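Local structure of potential RNA-dependent RNA polymerase (Human picobirnavirus, 5I62) at residues A[105-111]-A[337-341]; A[276-281]-A[330-334]; A[346-351]-A[363-367]. The protein catalyses template-directed RNA synthesis from ribonucleoside triphosphates, and probably serves both transcription and genome replication of this double-stranded RNA virus. All blocks are in the same frame, centred on the assembly; numbering follows the deposited sequence.

Contact 1. Residues A[105-111]-A[337-341]; sequences PFDTKAI and VLQHE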
# COMPACT_ATOMS: atom_id res chain seq x y z
N PRO A 105 -14.43 18.98 -12.66
CA PRO A 105 -14.40 17.77 -13.49
C PRO A 105 -13.04 17.57 -14.14
O PRO A 105 -12.25 18.50 -14.29
CB PRO A 105 -15.48 18.03 -14.55
CG PRO A 105 -16.42 19.03 -13.91
CD PRO A 105 -15.53 19.90 -13.02
N PHE A 106 -12.77 16.32 -14.53
CA PHE A 106 -11.54 15.97 -15.21
C PHE A 106 -11.63 16.32 -16.69
O PHE A 106 -12.71 16.26 -17.29
CB PHE A 106 -11.25 14.47 -15.08
CG PHE A 106 -10.66 14.06 -13.75
CD1 PHE A 106 -11.38 14.21 -12.57
CD2 PHE A 106 -9.41 13.46 -13.71
CE1 PHE A 106 -10.84 13.79 -11.35
CE2 PHE A 106 -8.87 13.03 -12.51
CZ PHE A 106 -9.58 13.19 -11.32
N ASP A 107 -10.49 16.69 -17.29
CA ASP A 107 -10.44 16.91 -18.73
C ASP A 107 -10.76 15.63 -19.49
O ASP A 107 -10.10 14.61 -19.30
CB ASP A 107 -9.06 17.43 -19.15
CG ASP A 107 -9.06 18.01 -20.57
OD1 ASP A 107 -9.88 17.59 -21.41
OD2 ASP A 107 -8.26 18.92 -20.83
N THR A 108 -11.77 15.70 -20.35
CA THR A 108 -12.15 14.57 -21.20
C THR A 108 -10.97 14.06 -22.04
O THR A 108 -10.86 12.85 -22.29
CB THR A 108 -13.33 14.99 -22.08
OG1 THR A 108 -14.50 15.10 -21.26
CG2 THR A 108 -13.58 14.01 -23.19
N LYS A 109 -10.09 14.97 -22.48
CA LYS A 109 -8.94 14.57 -23.29
C LYS A 109 -7.98 13.70 -22.49
O LYS A 109 -7.35 12.78 -23.03
CB LYS A 109 -8.22 15.79 -23.85
CG LYS A 109 -9.10 16.70 -24.72
CD LYS A 109 -8.26 17.64 -25.61
CE LYS A 109 -7.32 18.54 -24.80
NZ LYS A 109 -6.43 19.40 -25.67
N ALA A 110 -7.82 14.00 -21.20
CA ALA A 110 -6.94 13.19 -20.36
C ALA A 110 -7.51 11.78 -20.15
O ALA A 110 -6.75 10.80 -20.10
CB ALA A 110 -6.70 13.88 -19.03
N ILE A 111 -8.83 11.68 -20.02
CA ILE A 111 -9.47 10.37 -19.88
C ILE A 111 -9.28 9.55 -21.15
O ILE A 111 -8.99 8.35 -21.10
CB ILE A 111 -10.96 10.54 -19.51
CG1 ILE A 111 -11.11 11.18 -18.13
CG2 ILE A 111 -11.68 9.20 -19.55
CD1 ILE A 111 -12.52 11.65 -17.83
N VAL A 337 -4.73 9.26 -15.15
CA VAL A 337 -5.47 10.36 -15.78
C VAL A 337 -4.95 11.71 -15.31
O VAL A 337 -4.79 12.65 -16.11
CB VAL A 337 -6.98 10.21 -15.51
CG1 VAL A 337 -7.75 11.40 -16.12
CG2 VAL A 337 -7.50 8.89 -16.08
N LEU A 338 -4.71 11.85 -14.00
CA LEU A 338 -4.18 13.10 -13.46
C LEU A 338 -2.86 13.49 -14.15
O LEU A 338 -2.63 14.66 -14.47
CB LEU A 338 -3.97 12.97 -11.95
CG LEU A 338 -5.18 12.95 -11.02
CD1 LEU A 338 -4.72 12.67 -9.58
CD2 LEU A 338 -5.93 14.29 -11.09
N GLN A 339 -1.99 12.50 -14.37
CA GLN A 339 -0.70 12.78 -15.01
C GLN A 339 -0.91 13.25 -16.44
O GLN A 339 -0.29 14.22 -16.89
CB GLN A 339 0.19 11.53 -14.95
CG GLN A 339 0.55 11.09 -13.51
CD GLN A 339 1.61 9.99 -13.48
OE1 GLN A 339 1.65 9.14 -14.36
NE2 GLN A 339 2.50 10.05 -12.50
N HIS A 340 -1.77 12.56 -17.19
CA HIS A 340 -2.06 12.99 -18.55
C HIS A 340 -2.64 14.39 -18.57
O HIS A 340 -2.27 15.22 -19.42
CB HIS A 340 -3.04 12.03 -19.22
CG HIS A 340 -2.40 10.78 -19.75
ND1 HIS A 340 -1.46 10.80 -20.75
CD2 HIS A 340 -2.55 9.48 -19.39
CE1 HIS A 340 -1.07 9.57 -21.01
NE2 HIS A 340 -1.71 8.75 -20.19
N GLU A 341 -3.55 14.68 -17.63
CA GLU A 341 -4.23 15.97 -17.61
C GLU A 341 -3.26 17.10 -17.33
O GLU A 341 -3.38 18.18 -17.92
CB GLU A 341 -5.36 15.96 -16.57
CG GLU A 341 -6.13 17.27 -16.52
CD GLU A 341 -7.07 17.31 -15.33
OE1 GLU A 341 -6.59 17.20 -14.17
OE2 GLU A 341 -8.30 17.42 -15.55
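Ala110 and Glu341 bring their CA atoms to 4.8 Å, the nearest pair of CA atoms between 105-111, a loop running into the start of helix 108-116, and the helical segment 337-341. There the Ala110 methyl lies against Glu341, with Ala110 CB 3.5 Å from Glu341 CB. Glu341 then bridges to the loop. With CG anti to the backbone N (chi1 -179°) and the chain extended beyond it, its carboxylate reaches the loop ahead of helix 108-116, where OE2 accepts from Asp107 N at 2.9 Å. The bond is nearly straight (166° at the hydrogen) and arrives on the anti side of OE2, 20° out of the carboxylate plane. Asp107 is itself the N-cap: its OD1 accepts from Lys109 N at 2.8 Å, so its backbone N and its side chain are both engaged. The apolar half belongs to Phe106, whose ring atoms CD2 and CE2 obliquely meet Val337 CG1 at 3.6 Å and Leu338 CD2 at 3.5 Å respectively. Val337 CG1 also touches Ile111 CG1, at 3.9 Å, and is thus shared by loop and helix. The other carboxylate oxygen, Glu341 OE1, bonds His380, whose ring stacks on Phe106, while His340 NE2 bonds Glu117. The contact therefore joins the N-terminus of helix 108-116 to helix 327-345, with helix 271-284 packing against Phe106, Ile111 and Val337.

Contact 2. Residues A[276-281]-A[330-334]; sequences VAKELL and DETLV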
# COMPACT_ATOMS: atom_id res chain seq x y z
N VAL A 276 -14.43 8.93 -12.54
CA VAL A 276 -13.39 8.68 -13.53
C VAL A 276 -12.95 7.23 -13.49
O VAL A 276 -12.79 6.58 -14.54
CB VAL A 276 -12.19 9.62 -13.33
CG1 VAL A 276 -11.07 9.25 -14.32
CG2 VAL A 276 -12.59 11.07 -13.50
N ALA A 277 -12.72 6.69 -12.29
CA ALA A 277 -12.44 5.27 -12.15
C ALA A 277 -13.54 4.44 -12.81
O ALA A 277 -13.25 3.47 -13.52
CB ALA A 277 -12.31 4.87 -10.67
N LYS A 278 -14.80 4.81 -12.59
CA LYS A 278 -15.89 4.02 -13.15
C LYS A 278 -15.87 4.06 -14.67
O LYS A 278 -16.19 3.07 -15.33
CB LYS A 278 -17.23 4.53 -12.63
CG LYS A 278 -18.40 3.64 -13.03
CD LYS A 278 -19.70 4.19 -12.44
CE LYS A 278 -20.89 3.40 -12.93
NZ LYS A 278 -22.15 3.97 -12.37
N GLU A 279 -15.52 5.22 -15.24
CA GLU A 279 -15.47 5.34 -16.70
C GLU A 279 -14.35 4.50 -17.29
O GLU A 279 -14.53 3.86 -18.33
CB GLU A 279 -15.32 6.81 -17.11
CG GLU A 279 -15.45 6.99 -18.60
CD GLU A 279 -15.43 8.44 -19.06
OE1 GLU A 279 -15.67 9.35 -18.24
OE2 GLU A 279 -15.18 8.67 -20.27
N LEU A 280 -13.17 4.52 -16.67
CA LEU A 280 -12.07 3.70 -17.15
C LEU A 280 -12.40 2.21 -17.06
O LEU A 280 -12.10 1.43 -17.97
CB LEU A 280 -10.80 4.01 -16.36
CG LEU A 280 -10.32 5.45 -16.47
CD1 LEU A 280 -9.14 5.67 -15.52
CD2 LEU A 280 -9.93 5.76 -17.91
N LEU A 281 -12.99 1.80 -15.93
CA LEU A 281 -13.38 0.40 -15.76
C LEU A 281 -14.43 -0.00 -16.79
O LEU A 281 -14.38 -1.11 -17.34
CB LEU A 281 -13.91 0.17 -14.35
CG LEU A 281 -12.81 0.23 -13.29
CD1 LEU A 281 -13.44 0.09 -11.90
CD2 LEU A 281 -11.83 -0.88 -13.56
N ASP A 330 -8.41 1.38 -8.49
CA ASP A 330 -9.16 2.61 -8.78
C ASP A 330 -8.24 3.82 -8.72
O ASP A 330 -8.30 4.71 -9.58
CB ASP A 330 -10.31 2.80 -7.79
CG ASP A 330 -11.51 1.90 -8.06
OD1 ASP A 330 -11.41 0.96 -8.87
OD2 ASP A 330 -12.58 2.16 -7.46
N GLU A 331 -7.42 3.89 -7.68
CA GLU A 331 -6.56 5.04 -7.46
C GLU A 331 -5.49 5.14 -8.54
O GLU A 331 -5.21 6.23 -9.04
CB GLU A 331 -5.92 4.94 -6.09
CG GLU A 331 -6.91 5.15 -4.97
CD GLU A 331 -6.25 5.25 -3.62
OE1 GLU A 331 -5.05 4.91 -3.52
OE2 GLU A 331 -6.94 5.68 -2.67
N THR A 332 -4.88 4.01 -8.91
CA THR A 332 -3.81 4.02 -9.90
C THR A 332 -4.32 4.43 -11.27
O THR A 332 -3.67 5.21 -11.99
CB THR A 332 -3.15 2.64 -9.95
OG1 THR A 332 -2.59 2.34 -8.67
CG2 THR A 332 -2.05 2.60 -11.01
N LEU A 333 -5.49 3.92 -11.65
CA LEU A 333 -6.10 4.29 -12.92
C LEU A 333 -6.37 5.79 -12.97
O LEU A 333 -6.07 6.46 -13.96
CB LEU A 333 -7.40 3.51 -13.11
CG LEU A 333 -7.33 2.01 -13.41
CD1 LEU A 333 -8.76 1.48 -13.44
CD2 LEU A 333 -6.62 1.76 -14.73
N VAL A 334 -6.96 6.34 -11.90
CA VAL A 334 -7.29 7.76 -11.88
C VAL A 334 -6.03 8.61 -11.77
O VAL A 334 -5.94 9.68 -12.39
CB VAL A 334 -8.29 8.07 -10.75
CG1 VAL A 334 -8.49 9.60 -10.61
CG2 VAL A 334 -9.62 7.38 -11.02
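Ala277 and Val334 form the close part of this crossing, in which segments 276-281 and 330-334, of helices 271-284 and 327-345, meet nearly at right angles, their axes 9.0 Å apart at 88°. Val334 CG2 comes to 3.4 Å from the backbone N of Ala277, and the same methyl is 3.7 Å from Ala277 CB; the small alanine side chain lets the branched residue settle directly against the opposing backbone. Leu280 is comparably close: its CD1 sits 3.5 Å from the carbonyl O of Leu333, and the two leucine side chains slide past each other in opposite directions. The fit is looser at two other points. Val276 CG1 meets the already engaged Val334 CG2 only at 4.1 Å, and Leu281 crosses Leu333 at about a right angle with CD2 at 3.9 Å from Leu333 CD1. Separately, the other Leu281 branch, CD1, lies 3.7 Å from Asp330 OD1, a methyl against a carboxylate oxygen. Every touching residue is buried; the partly exposed Lys278 and Glu279 on helix 271-284 take no part, and turn to salt bridges with Glu295 and Lys115. No hydrogen bond links the two segments, so the crossing rests on apolar contact. Its one charged participant, Asp330, is satisfied from elsewhere: OD1 by Tyr218 OH, OD2 by Tyr302 OH and a salt bridge to Lys301. This chemistry implies a van der Waals interface whose buried carboxylate is probably stabilised as an anion by that lysine, and which ties the crossing to residues beyond the two helices.

Contact 3. Residues A[346-351]-A[363-367]; sequences HHTTLN and LTYPG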
# COMPACT_ATOMS: atom_id res chain seq x y z
N HIS A 346 -0.98 21.77 -20.13
CA HIS A 346 0.12 22.63 -20.52
C HIS A 346 0.54 22.39 -21.97
O HIS A 346 1.69 22.62 -22.34
CB HIS A 346 1.28 22.49 -19.55
CG HIS A 346 0.97 23.03 -18.19
ND1 HIS A 346 1.13 24.36 -17.86
CD2 HIS A 346 0.43 22.44 -17.09
CE1 HIS A 346 0.73 24.56 -16.62
NE2 HIS A 346 0.31 23.41 -16.13
N HIS A 347 -0.42 21.95 -22.79
CA HIS A 347 -0.30 21.88 -24.24
C HIS A 347 0.80 20.94 -24.70
O HIS A 347 1.44 21.17 -25.72
CB HIS A 347 -0.10 23.29 -24.84
CG HIS A 347 -1.15 24.25 -24.37
ND1 HIS A 347 -0.95 25.10 -23.31
CD2 HIS A 347 -2.43 24.44 -24.77
CE1 HIS A 347 -2.06 25.80 -23.09
NE2 HIS A 347 -2.97 25.41 -23.97
N THR A 348 1.01 19.85 -23.98
CA THR A 348 2.00 18.87 -24.39
C THR A 348 1.49 17.48 -24.02
O THR A 348 0.30 17.28 -23.76
CB THR A 348 3.38 19.21 -23.79
OG1 THR A 348 4.37 18.33 -24.34
CG2 THR A 348 3.38 19.07 -22.26
N THR A 349 2.39 16.50 -24.01
CA THR A 349 2.07 15.09 -23.88
C THR A 349 2.86 14.49 -22.72
O THR A 349 4.04 14.79 -22.55
CB THR A 349 2.38 14.34 -25.18
OG1 THR A 349 1.58 14.87 -26.24
CG2 THR A 349 2.11 12.86 -25.06
N LEU A 350 2.19 13.67 -21.91
CA LEU A 350 2.86 12.99 -20.81
C LEU A 350 3.94 12.06 -21.37
O LEU A 350 3.69 11.30 -22.31
CB LEU A 350 1.85 12.18 -19.98
CG LEU A 350 2.45 11.44 -18.78
CD1 LEU A 350 2.96 12.48 -17.75
CD2 LEU A 350 1.42 10.46 -18.16
N ASN A 351 5.14 12.12 -20.81
CA ASN A 351 6.12 11.10 -21.13
C ASN A 351 5.58 9.77 -20.61
O ASN A 351 5.37 9.64 -19.40
CB ASN A 351 7.46 11.43 -20.48
CG ASN A 351 8.57 10.47 -20.88
OD1 ASN A 351 8.39 9.24 -20.88
ND2 ASN A 351 9.73 11.03 -21.22
N LEU A 363 6.93 11.67 -12.65
CA LEU A 363 6.50 12.01 -14.00
C LEU A 363 7.35 13.12 -14.60
O LEU A 363 8.01 13.88 -13.89
CB LEU A 363 5.01 12.40 -14.04
CG LEU A 363 4.64 13.82 -13.57
CD1 LEU A 363 3.26 14.21 -14.10
CD2 LEU A 363 4.62 13.89 -12.04
N THR A 364 7.29 13.23 -15.92
CA THR A 364 7.90 14.36 -16.59
C THR A 364 7.13 14.64 -17.88
O THR A 364 6.49 13.75 -18.44
CB THR A 364 9.40 14.11 -16.88
OG1 THR A 364 10.03 15.32 -17.31
CG2 THR A 364 9.57 13.04 -17.94
N TYR A 365 7.15 15.90 -18.29
CA TYR A 365 6.68 16.33 -19.60
C TYR A 365 7.30 17.68 -19.90
O TYR A 365 7.83 18.33 -18.99
CB TYR A 365 5.13 16.38 -19.65
CG TYR A 365 4.49 17.34 -18.66
CD1 TYR A 365 4.44 18.71 -18.91
CD2 TYR A 365 3.88 16.85 -17.51
CE1 TYR A 365 3.83 19.58 -18.00
CE2 TYR A 365 3.27 17.70 -16.60
CZ TYR A 365 3.25 19.06 -16.85
OH TYR A 365 2.64 19.91 -15.94
N PRO A 366 7.28 18.12 -21.15
CA PRO A 366 7.95 19.40 -21.50
C PRO A 366 7.46 20.58 -20.68
O PRO A 366 6.27 20.89 -20.68
CB PRO A 366 7.61 19.57 -22.98
CG PRO A 366 7.59 18.14 -23.48
CD PRO A 366 6.91 17.36 -22.36
N GLY A 367 8.37 21.24 -19.96
CA GLY A 367 8.02 22.40 -19.17
C GLY A 367 7.35 22.11 -17.83
O GLY A 367 6.85 23.03 -17.20
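His346 opens the contact by placing ring atom CD2 3.6 Å from Tyr365 OH, the two side chains crossing at a slant. His347 follows with positive phi as the C-prime residue of the Schellman motif that ends helix 327-345, and the chain turns there towards 363-367. Thr348 divides its branches: CG2 lies 3.5 Å from Tyr365 CD1, while OG1, anti to the backbone N (chi1 -173°), sits 3.3 Å from Pro366 CG. Thr349 contributes its backbone, with O at 3.5 Å from Tyr365 CB. Leu350 turns its CD1 inward, to 4.1 Å from Leu363 CD1 and to the edge of the Tyr365 ring, near its plane. Asn351 then makes the hydrogen bond between the segments: N donates to Thr364 O at 3.2 Å, in the carbonyl plane (154° at the hydrogen, 159° at the oxygen). The side-chain amide of Asn351 has other partners: OD1 accepts from Asn353 N, and ND2 bonds Thr250 OG1. The two loops flank the hairpin of strands 355-357 and 360-363, whose Gly-Asp-Asp turn marks motif C of the polymerase palm, and their closure joins the end of the preceding helix to the exit of that hairpin.

Helix 327-345 carries one segment of contact 1 and one of contact 2, whose centres are 11 Å apart. The two meet directly where Phe106 CD1 lies 3.5 Å from Val276 CG2 and Val337 CG2 lies 3.7 Å from Leu280 CD1. Contact 3 follows the end of that helix, its centre 13 Å from that of contact 1; one point of touch is Gln339 CB against Leu350 CD2 at 3.6 Å. Contacts 2 and 3 do not touch, their nearest atoms being about 9 Å apart. Two of the contacts relate to the palm active site: Thr332 OG1, in segment 330-334 of contact 2, hydrogen-bonds Gly358 N in the Gly-Asp-Asp turn, and contact 3 borders the hairpin bearing that turn.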